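Local atomic coordinates of HTH-type transcriptional regulator Rv1985c/MT2039 (Mycobacterium tuberculosis, PDB entry 3ISP), a protein that binds DNA as a homodimer of the LysR family and probably activates expression of the exporter LysE while repressing its own. Residues 8-13 with 38-43; 16-21 with 59-64; 72-77 with 271-276; 95-100 with 118-123; 134-139 with 150-155. All coordinates share one frame; numbering follows the deposited sequence.

Interaction 1 (8-13 with 38-43)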
# COMPACT_ATOMS: atom_id res chain seq x y z
N GLY A 8 -3.60 -32.07 9.13
CA GLY A 8 -2.51 -33.02 9.29
C GLY A 8 -1.15 -32.57 8.79
O GLY A 8 -0.63 -31.54 9.23
N PRO A 9 -0.54 -33.36 7.89
CA PRO A 9 0.67 -32.95 7.17
C PRO A 9 0.24 -32.12 5.97
O PRO A 9 1.02 -31.95 5.02
CB PRO A 9 1.27 -34.28 6.68
CG PRO A 9 0.31 -35.37 7.13
CD PRO A 9 -0.98 -34.70 7.49
N GLN A 10 -1.01 -31.66 6.00
CA GLN A 10 -1.55 -30.77 4.98
C GLN A 10 -1.06 -29.35 5.28
O GLN A 10 -0.62 -28.63 4.38
CB GLN A 10 -3.08 -30.81 4.98
CG GLN A 10 -3.68 -32.12 4.46
CD GLN A 10 -5.20 -32.17 4.59
OE1 GLN A 10 -5.91 -32.58 3.66
NE2 GLN A 10 -5.72 -31.77 5.75
N LEU A 11 -1.15 -28.96 6.55
CA LEU A 11 -0.58 -27.71 7.04
C LEU A 11 0.89 -27.68 6.71
O LEU A 11 1.41 -26.66 6.23
CB LEU A 11 -0.74 -27.61 8.55
CG LEU A 11 -2.17 -27.70 9.07
CD1 LEU A 11 -2.19 -28.06 10.54
CD2 LEU A 11 -2.89 -26.39 8.82
N ALA A 12 1.56 -28.79 6.97
CA ALA A 12 2.98 -28.88 6.69
C ALA A 12 3.21 -28.38 5.27
O ALA A 12 4.07 -27.54 5.04
CB ALA A 12 3.45 -30.32 6.83
N ALA A 13 2.42 -28.90 4.34
CA ALA A 13 2.52 -28.55 2.93
C ALA A 13 2.38 -27.04 2.73
O ALA A 13 3.21 -26.41 2.07
CB ALA A 13 1.46 -29.28 2.14
N SER A 38 0.46 -30.54 -4.21
CA SER A 38 -0.70 -29.90 -4.82
C SER A 38 -2.01 -30.46 -4.28
O SER A 38 -2.90 -29.69 -3.92
CB SER A 38 -0.65 -30.04 -6.34
OG SER A 38 0.40 -29.26 -6.89
N GLN A 39 -2.13 -31.78 -4.22
CA GLN A 39 -3.35 -32.39 -3.71
C GLN A 39 -3.45 -32.14 -2.23
O GLN A 39 -4.54 -32.09 -1.67
CB GLN A 39 -3.37 -33.90 -3.95
CG GLN A 39 -3.71 -34.31 -5.36
CD GLN A 39 -3.21 -35.70 -5.67
OE1 GLN A 39 -2.59 -35.93 -6.72
NE2 GLN A 39 -3.44 -36.64 -4.76
N ARG A 40 -2.30 -32.03 -1.59
CA ARG A 40 -2.29 -31.86 -0.15
C ARG A 40 -2.85 -30.50 0.22
O ARG A 40 -3.72 -30.38 1.08
CB ARG A 40 -0.88 -32.03 0.40
CG ARG A 40 -0.85 -32.26 1.89
CD ARG A 40 0.41 -33.00 2.27
NE ARG A 40 0.52 -34.29 1.59
CZ ARG A 40 1.56 -35.10 1.70
NH1 ARG A 40 2.59 -34.75 2.47
NH2 ARG A 40 1.58 -36.26 1.05
N ILE A 41 -2.36 -29.47 -0.47
CA ILE A 41 -2.91 -28.13 -0.32
C ILE A 41 -4.36 -28.05 -0.81
O ILE A 41 -5.21 -27.46 -0.15
CB ILE A 41 -2.01 -27.09 -1.02
CG1 ILE A 41 -0.79 -26.81 -0.16
CG2 ILE A 41 -2.77 -25.81 -1.28
CD1 ILE A 41 0.16 -25.83 -0.77
N LYS A 42 -4.64 -28.67 -1.95
CA LYS A 42 -5.99 -28.80 -2.48
C LYS A 42 -6.97 -29.46 -1.51
O LYS A 42 -8.10 -28.99 -1.33
CB LYS A 42 -5.97 -29.62 -3.76
CG LYS A 42 -6.33 -28.84 -5.02
CD LYS A 42 -7.76 -28.32 -4.95
CE LYS A 42 -8.10 -27.50 -6.18
NZ LYS A 42 -9.10 -26.42 -5.88
N SER A 43 -6.56 -30.56 -0.89
CA SER A 43 -7.47 -31.30 -0.02
C SER A 43 -7.77 -30.45 1.20
O SER A 43 -8.86 -30.49 1.77
CB SER A 43 -6.85 -32.64 0.40
OG SER A 43 -7.85 -33.63 0.59

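Interaction 2 (16-21 with 59-64)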
# COMPACT_ATOMS: atom_id res chain seq x y z
N ALA A 16 5.18 -24.88 4.26
CA ALA A 16 6.38 -25.08 3.47
C ALA A 16 6.29 -24.30 2.17
O ALA A 16 7.23 -23.63 1.77
CB ALA A 16 6.59 -26.55 3.20
N VAL A 17 5.13 -24.38 1.53
CA VAL A 17 4.94 -23.71 0.25
C VAL A 17 4.97 -22.19 0.40
O VAL A 17 5.38 -21.48 -0.52
CB VAL A 17 3.63 -24.14 -0.42
CG1 VAL A 17 3.33 -23.28 -1.63
CG2 VAL A 17 3.71 -25.60 -0.83
N VAL A 18 4.54 -21.68 1.55
CA VAL A 18 4.55 -20.24 1.76
C VAL A 18 5.90 -19.71 2.22
O VAL A 18 6.40 -18.72 1.71
CB VAL A 18 3.46 -19.79 2.74
CG1 VAL A 18 3.81 -18.45 3.34
CG2 VAL A 18 2.11 -19.74 2.03
N GLU A 19 6.49 -20.38 3.21
CA GLU A 19 7.79 -19.97 3.72
C GLU A 19 8.89 -20.10 2.65
O GLU A 19 9.93 -19.45 2.74
CB GLU A 19 8.15 -20.79 4.96
CG GLU A 19 9.29 -20.22 5.79
CD GLU A 19 9.39 -20.86 7.17
OE1 GLU A 19 8.42 -21.54 7.58
OE2 GLU A 19 10.43 -20.67 7.84
N LEU A 20 8.65 -20.93 1.64
CA LEU A 20 9.65 -21.20 0.61
C LEU A 20 9.30 -20.62 -0.76
O LEU A 20 10.13 -20.63 -1.66
CB LEU A 20 9.90 -22.70 0.47
CG LEU A 20 11.15 -23.29 1.12
CD1 LEU A 20 11.34 -22.76 2.54
CD2 LEU A 20 11.09 -24.81 1.12
N GLY A 21 8.06 -20.16 -0.91
CA GLY A 21 7.60 -19.53 -2.14
C GLY A 21 7.73 -20.34 -3.42
O GLY A 21 8.15 -19.81 -4.45
N CYS A 59 5.14 -17.94 -4.00
CA CYS A 59 3.92 -18.38 -3.34
C CYS A 59 3.74 -17.71 -1.98
O CYS A 59 4.62 -17.75 -1.13
CB CYS A 59 3.92 -19.89 -3.19
SG CYS A 59 4.08 -20.77 -4.74
N ARG A 60 2.59 -17.09 -1.79
CA ARG A 60 2.28 -16.47 -0.51
C ARG A 60 0.91 -16.93 -0.02
O ARG A 60 0.08 -17.40 -0.80
CB ARG A 60 2.31 -14.94 -0.63
CG ARG A 60 1.42 -14.38 -1.73
CD ARG A 60 1.18 -12.88 -1.56
NE ARG A 60 0.11 -12.36 -2.41
CZ ARG A 60 0.21 -12.17 -3.73
NH1 ARG A 60 1.34 -12.47 -4.36
NH2 ARG A 60 -0.82 -11.69 -4.41
N ALA A 61 0.68 -16.81 1.28
CA ALA A 61 -0.61 -17.13 1.85
C ALA A 61 -1.65 -16.10 1.43
O ALA A 61 -1.34 -14.91 1.29
CB ALA A 61 -0.51 -17.19 3.38
N THR A 62 -2.88 -16.55 1.22
CA THR A 62 -3.98 -15.63 1.07
C THR A 62 -4.35 -15.21 2.46
O THR A 62 -3.87 -15.77 3.44
CB THR A 62 -5.21 -16.29 0.45
OG1 THR A 62 -5.62 -17.38 1.29
CG2 THR A 62 -4.91 -16.80 -0.94
N THR A 63 -5.22 -14.22 2.57
CA THR A 63 -5.69 -13.80 3.87
C THR A 63 -6.19 -15.00 4.66
O THR A 63 -5.89 -15.14 5.84
CB THR A 63 -6.80 -12.74 3.73
OG1 THR A 63 -6.22 -11.48 3.39
CG2 THR A 63 -7.58 -12.60 5.03
N ALA A 64 -6.95 -15.88 4.02
CA ALA A 64 -7.60 -16.95 4.77
C ALA A 64 -6.62 -18.03 5.13
O ALA A 64 -6.92 -18.90 5.95
CB ALA A 64 -8.76 -17.52 4.00

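Interaction 3 (72-77 with 271-276)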
# COMPACT_ATOMS: atom_id res chain seq x y z
N ALA A 72 -0.08 -24.27 11.66
CA ALA A 72 1.00 -25.18 11.32
C ALA A 72 2.16 -25.03 12.30
O ALA A 72 2.78 -26.02 12.71
CB ALA A 72 1.45 -24.96 9.88
N ALA A 73 2.46 -23.79 12.69
CA ALA A 73 3.65 -23.51 13.48
C ALA A 73 3.44 -23.77 14.97
O ALA A 73 4.37 -24.18 15.67
CB ALA A 73 4.14 -22.10 13.25
N GLN A 74 2.24 -23.52 15.47
CA GLN A 74 1.96 -23.80 16.87
C GLN A 74 1.97 -25.31 17.01
O GLN A 74 2.48 -25.86 17.98
CB GLN A 74 0.62 -23.21 17.29
CG GLN A 74 0.46 -21.74 16.89
CD GLN A 74 -0.81 -21.10 17.42
OE1 GLN A 74 -1.92 -21.56 17.16
NE2 GLN A 74 -0.65 -20.01 18.15
N THR A 75 1.44 -25.99 16.00
CA THR A 75 1.40 -27.44 15.99
C THR A 75 2.80 -28.03 15.95
O THR A 75 3.09 -29.02 16.63
CB THR A 75 0.59 -27.95 14.78
OG1 THR A 75 -0.80 -27.99 15.14
CG2 THR A 75 1.05 -29.33 14.36
N ALA A 76 3.67 -27.42 15.16
CA ALA A 76 5.05 -27.88 15.02
C ALA A 76 5.83 -27.76 16.33
O ALA A 76 6.72 -28.56 16.60
CB ALA A 76 5.75 -27.10 13.91
N LEU A 77 5.49 -26.74 17.13
CA LEU A 77 6.16 -26.54 18.41
C LEU A 77 5.55 -27.47 19.45
O LEU A 77 6.27 -28.11 20.22
CB LEU A 77 6.05 -25.10 18.88
CG LEU A 77 6.53 -24.86 20.31
CD1 LEU A 77 8.04 -24.97 20.41
CD2 LEU A 77 6.08 -23.50 20.77
N TRP A 271 1.83 -16.92 21.82
CA TRP A 271 0.91 -18.00 21.49
C TRP A 271 0.12 -18.49 22.68
O TRP A 271 0.70 -18.99 23.65
CB TRP A 271 1.64 -19.20 20.89
CG TRP A 271 2.11 -18.98 19.49
CD1 TRP A 271 1.69 -18.02 18.62
CD2 TRP A 271 3.08 -19.76 18.79
NE1 TRP A 271 2.35 -18.15 17.42
CE2 TRP A 271 3.21 -19.21 17.50
CE3 TRP A 271 3.86 -20.87 19.12
CZ2 TRP A 271 4.08 -19.73 16.55
CZ3 TRP A 271 4.73 -21.39 18.17
CH2 TRP A 271 4.84 -20.81 16.90
N LYS A 272 -1.20 -18.36 22.61
CA LYS A 272 -2.09 -18.95 23.60
C LYS A 272 -2.14 -20.47 23.42
O LYS A 272 -2.80 -20.97 22.51
CB LYS A 272 -3.49 -18.35 23.48
CG LYS A 272 -4.48 -18.87 24.51
CD LYS A 272 -5.76 -18.02 24.52
CE LYS A 272 -6.36 -17.92 23.12
NZ LYS A 272 -7.23 -16.72 22.98
N LEU A 273 -1.42 -21.17 24.28
CA LEU A 273 -1.37 -22.62 24.26
C LEU A 273 -0.50 -23.04 25.42
O LEU A 273 0.06 -22.19 26.11
CB LEU A 273 -0.80 -23.14 22.95
CG LEU A 273 0.52 -22.55 22.43
CD1 LEU A 273 1.69 -22.98 23.29
CD2 LEU A 273 0.74 -22.97 20.98
N ASP A 274 -0.38 -24.34 25.65
CA ASP A 274 0.53 -24.85 26.67
C ASP A 274 1.90 -25.16 26.08
O ASP A 274 2.03 -25.79 25.03
CB ASP A 274 -0.04 -26.11 27.32
CG ASP A 274 -1.18 -25.81 28.25
OD1 ASP A 274 -1.31 -24.63 28.67
OD2 ASP A 274 -1.95 -26.75 28.57
N SER A 275 2.94 -24.71 26.76
CA SER A 275 4.28 -24.97 26.28
C SER A 275 5.29 -24.63 27.35
O SER A 275 5.40 -23.48 27.76
CB SER A 275 4.56 -24.17 25.01
OG SER A 275 5.81 -24.54 24.45
N PRO A 276 6.01 -25.63 27.83
CA PRO A 276 7.09 -25.32 28.76
C PRO A 276 8.06 -24.28 28.17
O PRO A 276 8.53 -23.42 28.91
CB PRO A 276 7.77 -26.67 28.97
CG PRO A 276 6.64 -27.65 28.79
CD PRO A 276 5.78 -27.08 27.70

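Interaction 4 (95-100 with 118-123)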
# COMPACT_ATOMS: atom_id res chain seq x y z
N THR A 95 15.95 -25.71 20.23
CA THR A 95 14.72 -25.28 19.57
C THR A 95 14.81 -23.85 19.03
O THR A 95 15.32 -22.95 19.70
CB THR A 95 13.50 -25.40 20.51
OG1 THR A 95 13.48 -26.70 21.11
CG2 THR A 95 12.21 -25.18 19.73
N ARG A 96 14.29 -23.65 17.82
CA ARG A 96 14.28 -22.33 17.20
C ARG A 96 13.08 -21.54 17.70
O ARG A 96 11.94 -21.97 17.54
CB ARG A 96 14.19 -22.45 15.68
CG ARG A 96 13.93 -21.13 14.98
CD ARG A 96 15.13 -20.20 15.08
NE ARG A 96 16.27 -20.73 14.36
CZ ARG A 96 17.51 -20.27 14.47
NH1 ARG A 96 17.76 -19.27 15.29
NH2 ARG A 96 18.50 -20.83 13.78
N ILE A 97 13.35 -20.38 18.30
CA ILE A 97 12.27 -19.50 18.74
C ILE A 97 12.41 -18.12 18.12
O ILE A 97 13.47 -17.50 18.16
CB ILE A 97 12.17 -19.41 20.28
CG1 ILE A 97 11.43 -20.62 20.82
CG2 ILE A 97 11.43 -18.16 20.70
CD1 ILE A 97 10.00 -20.70 20.34
N THR A 98 11.32 -17.65 17.52
CA THR A 98 11.33 -16.33 16.91
C THR A 98 10.43 -15.39 17.69
O THR A 98 9.25 -15.67 17.94
CB THR A 98 10.85 -16.39 15.45
OG1 THR A 98 11.75 -17.20 14.68
CG2 THR A 98 10.82 -14.98 14.86
N ILE A 99 10.99 -14.26 18.10
CA ILE A 99 10.19 -13.28 18.79
C ILE A 99 10.41 -11.89 18.24
O ILE A 99 11.52 -11.49 17.93
CB ILE A 99 10.39 -13.35 20.33
CG1 ILE A 99 11.79 -12.96 20.73
CG2 ILE A 99 10.12 -14.76 20.84
CD1 ILE A 99 12.27 -13.80 21.91
N ALA A 100 9.31 -11.16 18.08
CA ALA A 100 9.37 -9.77 17.67
C ALA A 100 9.68 -8.85 18.87
O ALA A 100 9.25 -9.13 19.99
CB ALA A 100 8.06 -9.38 17.00
N GLY A 118 18.03 -20.28 27.63
CA GLY A 118 18.50 -21.60 27.26
C GLY A 118 17.42 -22.63 27.49
O GLY A 118 16.45 -22.38 28.21
N ASP A 119 17.56 -23.79 26.84
CA ASP A 119 18.61 -24.00 25.86
C ASP A 119 17.95 -23.89 24.48
O ASP A 119 17.38 -24.86 23.99
CB ASP A 119 19.25 -25.38 26.05
CG ASP A 119 20.76 -25.36 25.83
OD1 ASP A 119 21.38 -24.26 25.92
OD2 ASP A 119 21.34 -26.44 25.58
N VAL A 120 18.02 -22.71 23.88
CA VAL A 120 17.20 -22.42 22.70
C VAL A 120 17.87 -21.49 21.68
O VAL A 120 18.55 -20.54 22.04
CB VAL A 120 15.85 -21.81 23.15
CG1 VAL A 120 16.08 -20.63 24.07
CG2 VAL A 120 15.00 -21.42 21.96
N LEU A 121 17.67 -21.78 20.39
CA LEU A 121 18.20 -20.93 19.33
C LEU A 121 17.26 -19.76 19.07
O LEU A 121 16.08 -19.94 18.73
CB LEU A 121 18.39 -21.72 18.03
CG LEU A 121 19.44 -22.83 18.01
CD1 LEU A 121 19.72 -23.26 16.58
CD2 LEU A 121 20.71 -22.37 18.69
N LEU A 122 17.81 -18.55 19.21
CA LEU A 122 17.04 -17.31 19.16
C LEU A 122 17.01 -16.66 17.77
O LEU A 122 18.04 -16.53 17.10
CB LEU A 122 17.63 -16.33 20.17
CG LEU A 122 16.67 -15.47 20.98
CD1 LEU A 122 15.38 -16.22 21.27
CD2 LEU A 122 17.33 -15.07 22.27
N ASP A 123 15.82 -16.27 17.32
CA ASP A 123 15.68 -15.48 16.11
C ASP A 123 14.84 -14.26 16.42
O ASP A 123 13.62 -14.33 16.48
CB ASP A 123 15.03 -16.30 14.99
CG ASP A 123 14.58 -15.44 13.81
OD1 ASP A 123 15.26 -14.44 13.48
OD2 ASP A 123 13.53 -15.78 13.21

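Interaction 5 (134-139 with 150-155)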
# COMPACT_ATOMS: atom_id res chain seq x y z
N ARG A 134 1.61 -8.78 12.67
CA ARG A 134 1.55 -9.62 11.48
C ARG A 134 2.29 -10.94 11.70
O ARG A 134 1.75 -12.01 11.45
CB ARG A 134 2.14 -8.90 10.25
CG ARG A 134 1.96 -9.69 8.95
CD ARG A 134 2.76 -9.12 7.79
NE ARG A 134 2.18 -9.49 6.49
CZ ARG A 134 2.87 -9.55 5.35
NH1 ARG A 134 4.17 -9.27 5.33
NH2 ARG A 134 2.25 -9.89 4.22
N LEU A 135 3.53 -10.84 12.17
CA LEU A 135 4.36 -12.01 12.41
C LEU A 135 3.74 -12.94 13.46
O LEU A 135 3.99 -14.15 13.46
CB LEU A 135 5.76 -11.57 12.83
CG LEU A 135 6.45 -10.60 11.88
CD1 LEU A 135 7.75 -10.06 12.48
CD2 LEU A 135 6.72 -11.25 10.54
N LEU A 136 2.95 -12.38 14.37
CA LEU A 136 2.23 -13.22 15.32
C LEU A 136 1.09 -13.96 14.63
O LEU A 136 0.99 -15.17 14.74
CB LEU A 136 1.69 -12.40 16.49
CG LEU A 136 2.71 -11.96 17.53
CD1 LEU A 136 1.97 -11.42 18.74
CD2 LEU A 136 3.60 -13.12 17.92
N ARG A 137 0.23 -13.22 13.94
CA ARG A 137 -0.84 -13.84 13.17
C ARG A 137 -0.32 -14.94 12.26
O ARG A 137 -0.93 -16.01 12.18
CB ARG A 137 -1.57 -12.79 12.33
CG ARG A 137 -2.64 -12.03 13.09
CD ARG A 137 -3.49 -11.19 12.16
NE ARG A 137 -2.66 -10.41 11.24
CZ ARG A 137 -2.22 -9.18 11.49
NH1 ARG A 137 -2.52 -8.58 12.63
NH2 ARG A 137 -1.47 -8.56 10.58
N GLU A 138 0.80 -14.69 11.60
CA GLU A 138 1.31 -15.60 10.58
C GLU A 138 2.13 -16.78 11.13
O GLU A 138 2.71 -17.56 10.36
CB GLU A 138 2.14 -14.82 9.54
CG GLU A 138 1.32 -13.88 8.63
CD GLU A 138 2.17 -13.22 7.54
OE1 GLU A 138 3.40 -13.47 7.50
OE2 GLU A 138 1.60 -12.46 6.71
N GLY A 139 2.19 -16.90 12.45
CA GLY A 139 2.93 -17.97 13.10
C GLY A 139 4.43 -17.78 13.02
O GLY A 139 5.19 -18.58 13.56
N ASN A 150 -4.49 -5.09 22.68
CA ASN A 150 -5.49 -6.05 22.21
C ASN A 150 -4.88 -7.39 21.81
O ASN A 150 -3.87 -7.42 21.11
CB ASN A 150 -6.32 -5.48 21.05
CG ASN A 150 -7.33 -4.41 21.50
OD1 ASN A 150 -7.60 -4.23 22.71
ND2 ASN A 150 -7.89 -3.69 20.53
N PRO A 151 -5.47 -8.49 22.26
CA PRO A 151 -4.90 -9.80 21.91
C PRO A 151 -4.98 -10.04 20.41
O PRO A 151 -6.07 -10.00 19.85
CB PRO A 151 -5.82 -10.79 22.63
CG PRO A 151 -6.52 -10.00 23.69
CD PRO A 151 -6.66 -8.62 23.13
N VAL A 152 -3.84 -10.28 19.77
CA VAL A 152 -3.88 -10.70 18.38
C VAL A 152 -4.29 -12.15 18.38
O VAL A 152 -4.10 -12.84 19.38
CB VAL A 152 -2.52 -10.50 17.63
CG1 VAL A 152 -1.67 -9.42 18.31
CG2 VAL A 152 -1.77 -11.81 17.52
N PRO A 153 -4.89 -12.60 17.27
CA PRO A 153 -5.43 -13.96 17.05
C PRO A 153 -4.47 -15.08 17.44
O PRO A 153 -3.33 -15.13 16.96
CB PRO A 153 -5.68 -13.98 15.54
CG PRO A 153 -5.99 -12.56 15.21
CD PRO A 153 -5.16 -11.71 16.13
N GLY A 154 -4.94 -15.98 18.30
CA GLY A 154 -4.13 -17.09 18.78
C GLY A 154 -3.09 -16.69 19.82
O GLY A 154 -2.09 -17.38 19.99
N CYS A 155 -3.34 -15.59 20.53
CA CYS A 155 -2.34 -15.02 21.42
C CYS A 155 -2.86 -14.56 22.78
O CYS A 155 -3.88 -13.89 22.88
CB CYS A 155 -1.67 -13.84 20.71
SG CYS A 155 -0.26 -14.26 19.71

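Interaction 1 (8-13 with 38-43)
R40 has CG anti to its backbone N (chi1 -164°), and Q10 has CG anti to its carbonyl carbon (chi1 -70°). These turns bring the two carbons together, with R40 CG 3.8 Å from Q10 CG. R40 CG lies closer still to the helix backbone, 3.5 Å from Q10 CA. Q10 and R40 cross obliquely. A13 CB comes up to the same arginine carbon, 3.8 Å from R40 CG. A13 CB also touches I41 CG1 at 4.1 Å. Further out, R40 CD passes beside P9 O. The extended Q10 chain carries its amide to the next turn of the other helix, where OE1 is 3.4 Å from S43 CB.

The helix segments 9-13 and 38-43 run at 112° to each other, 8.4 Å apart at their axes. This is the packing of the first helix of a LysR-type DNA-binding domain on helix 34-48, within which the predicted helix-turn-helix motif ends. F23 of helix 23-27 also touches I41. K42 NZ hydrogen-bonds K272 O of the second subunit.

The contact is mostly carbon against carbon. R40 packs its methylenes on Q10, A13 and the P9 carbonyl, so van der Waals fit matters more than charge.

Interaction 2 (16-21 with 59-64)
V17 and V18 in the last turn of helix 9-20, and G21 just after it, meet C59, R60 and A61 of the wing. This is part of the winged helix-turn-helix domain of LysR regulators. Strand 60-61 pairs with strand 53-54 to form the wing, and the helix end packs beside it.

The apolar contacts come first. V17 CG1 lies 3.8 Å from C59 CB. V18 CG2 lies 3.9 Å from A61 CB. V18 CG1 is anti to the backbone N (chi1 158°) and CG2 is anti to the carbonyl carbon. CG2 is the branch that comes closer to the strand. F23, V53, V37 and I41 also touch V17, which is buried, and F23 and V53 touch C59 as well.

The next group is side chain against backbone. V18 CG2 rests on the peptide between R60 and A61, 3.7 Å from R60 C. C59 CB meets the helix carbonyl V17 O at 3.4 Å.

Backbone also meets backbone. G21 leaves the helix with positive phi, and its CA is 3.5 Å from C59 N. V18 O and C59 O approach each other, but both are acceptors and do not bond.

The R60 side chain leaves the contact, and its NH2 forms a salt bridge with E138 OE2 of the second subunit. C59 SG is anti to its own carbonyl carbon (chi1 -57°) and lies 3.9 Å from G21 C.

Interaction 3 (72-77 with 271-276)
The linker helix 66-82 meets the regulatory domain here, where A73, Q74 and L77 pack against W271 at the end of strand 255-271. Q74 lies over one face of the indole. Its CG makes a CH-pi contact, 3.9 Å from the centroid of the five-membered ring and 15° off the ring normal. NE2 of Q74 is over the same face, nearest to W271 CD1. The Q74 amide stands almost upright on the ring, with the two planes 88° apart.

L77 comes to the edge of the indole instead. Its CD2 lies near the ring plane, 3.6 Å from W271 CZ3. A73 CB touches the six-membered ring, 3.9 Å from W271 CH2.

The loop after W271 bends back to the helix. L273 CD2 packs on Q74 CB at 3.7 Å. S275 OG is 3.8 Å from L77 CD2. S275 is the N-cap of helix 276-288. Its OG bonds I278 N weakly and hydrogen-bonds E81 OE1 of the linker helix.

T75 packs on T75 of the second subunit. The arrangement fits full-length LysR regulators, in which a long linker helix pairs with its dimer mate and joins the DNA-binding and regulatory domains.

Interaction 4 (95-100 with 118-123)
T98 and D123 lie side by side on one face of a parallel strand pair, 95-100 with 120-123. R96 and L121 share that face. I97, V120 and L122 are on the other, where I99 CD1 joins them.

On the face of I97, V120 and L122 branched side chains pack against one another. L122 CD1 packs against I99 CD1 at 4.0 Å, with the CG2 branch of I97 a little further off. I97 CG1 lies 3.8 Å from V120 CG2, though the position of V120 CG2 is less sure. F114 and L117 touch L122 further out.

On the face of R96, L121, T98 and D123, R96 curls over its neighbours. Its chain bends at chi2 (69°) and chi3 (66°). The guanidinium comes to lie over L121, whose CB is 3.7 Å from the guanidinium plane of R96, offset to the rim. D123 CB lies against the methylene R96 CD at 3.9 Å. R96 NH2 bonds T218 O of the third subunit.

Backbone hydrogen bonds join the strands: I97 N to L121 O (2.8 Å), D123 N to I97 O and I99 N to D123 O. The strands belong to a beta-alpha-beta unit with helix 103-107, in a domain of the periplasmic-binding-protein type. Strand 120-126 is outermost within the chain, and L122 N bonds H219 ND1 of the third subunit.

T98 OG1 donates to D123 OD2 at 2.7 Å, on the anti side and 23° out of the carboxylate plane. R125 NH2 forms a salt bridge with the same oxygen. These two partners would help keep the buried carboxylate ionised.

Interaction 5 (134-139 with 150-155)
L136 meets V152 and C155, and R137 meets P153. L136 CB lies 3.7 Å from V152 CG2, and the two side chains cross at about a right angle. L136 has CG anti to its carbonyl carbon (chi1 -76°). Beyond it, L136 CD1 reaches the sulfur, 3.7 Å from C155 SG. The same CD1 is 4.0 Å from V152 CG2, so the leucine touches both residues with one branch. R137 and P153 run side by side and point the same way. R137 CG is 4.0 Å from P153 CD, and the contact is made by the arginine methylenes.

The second shell sets the loop. V152 to C155 form a type II beta turn, with G154 at positive phi (76°). This turn brings V152, P153 and C155 up to the helix. The elements are helix 129-137, the loop after strand 143-146 and the first residue of strand 155-169, in the regulatory domain with its periplasmic-binding-protein type of fold. Q269 of strand 255-271 holds the loop with its side-chain amide, which bonds N150 O and V152 N. Q269 also packs against L136 and C155.

G139 N bonds L136 O at 3.1 Å as the helix closes. One turn back, R134 NE and E138 OE2 form a salt bridge at 3.0 Å. The oxygen is well out of the guanidinium plane, so the pairing is one of charges, with no N-H pointing at it.

Further out is the linker helix 66-82. I66 touches R137, R70 packs on P153, and R70 NH1 bonds R137 O. E85 of the second subunit packs on P153.

How the interactions relate
Interactions 1 and 2 lie in the DNA-binding domain, share helix 9-20 and alternate along the chain. Their centres are about 12 Å apart, and I41 CD1 packs on V17 CG2 at 3.6 Å. Interaction 3 joins the linker helix to the regulatory domain. It touches interaction 1 through A72 and L11. Its long chain loop encloses interactions 4 and 5, in that order. The centre of interaction 5 is about 12 Å from its own, and K272 N probably bonds G154 O. Interaction 4 is centred about 13 Å away and meets it where L77 packs on T95. The centres of interactions 1 and 4 are about 27 Å apart. Interaction 3 thus connects the two domains.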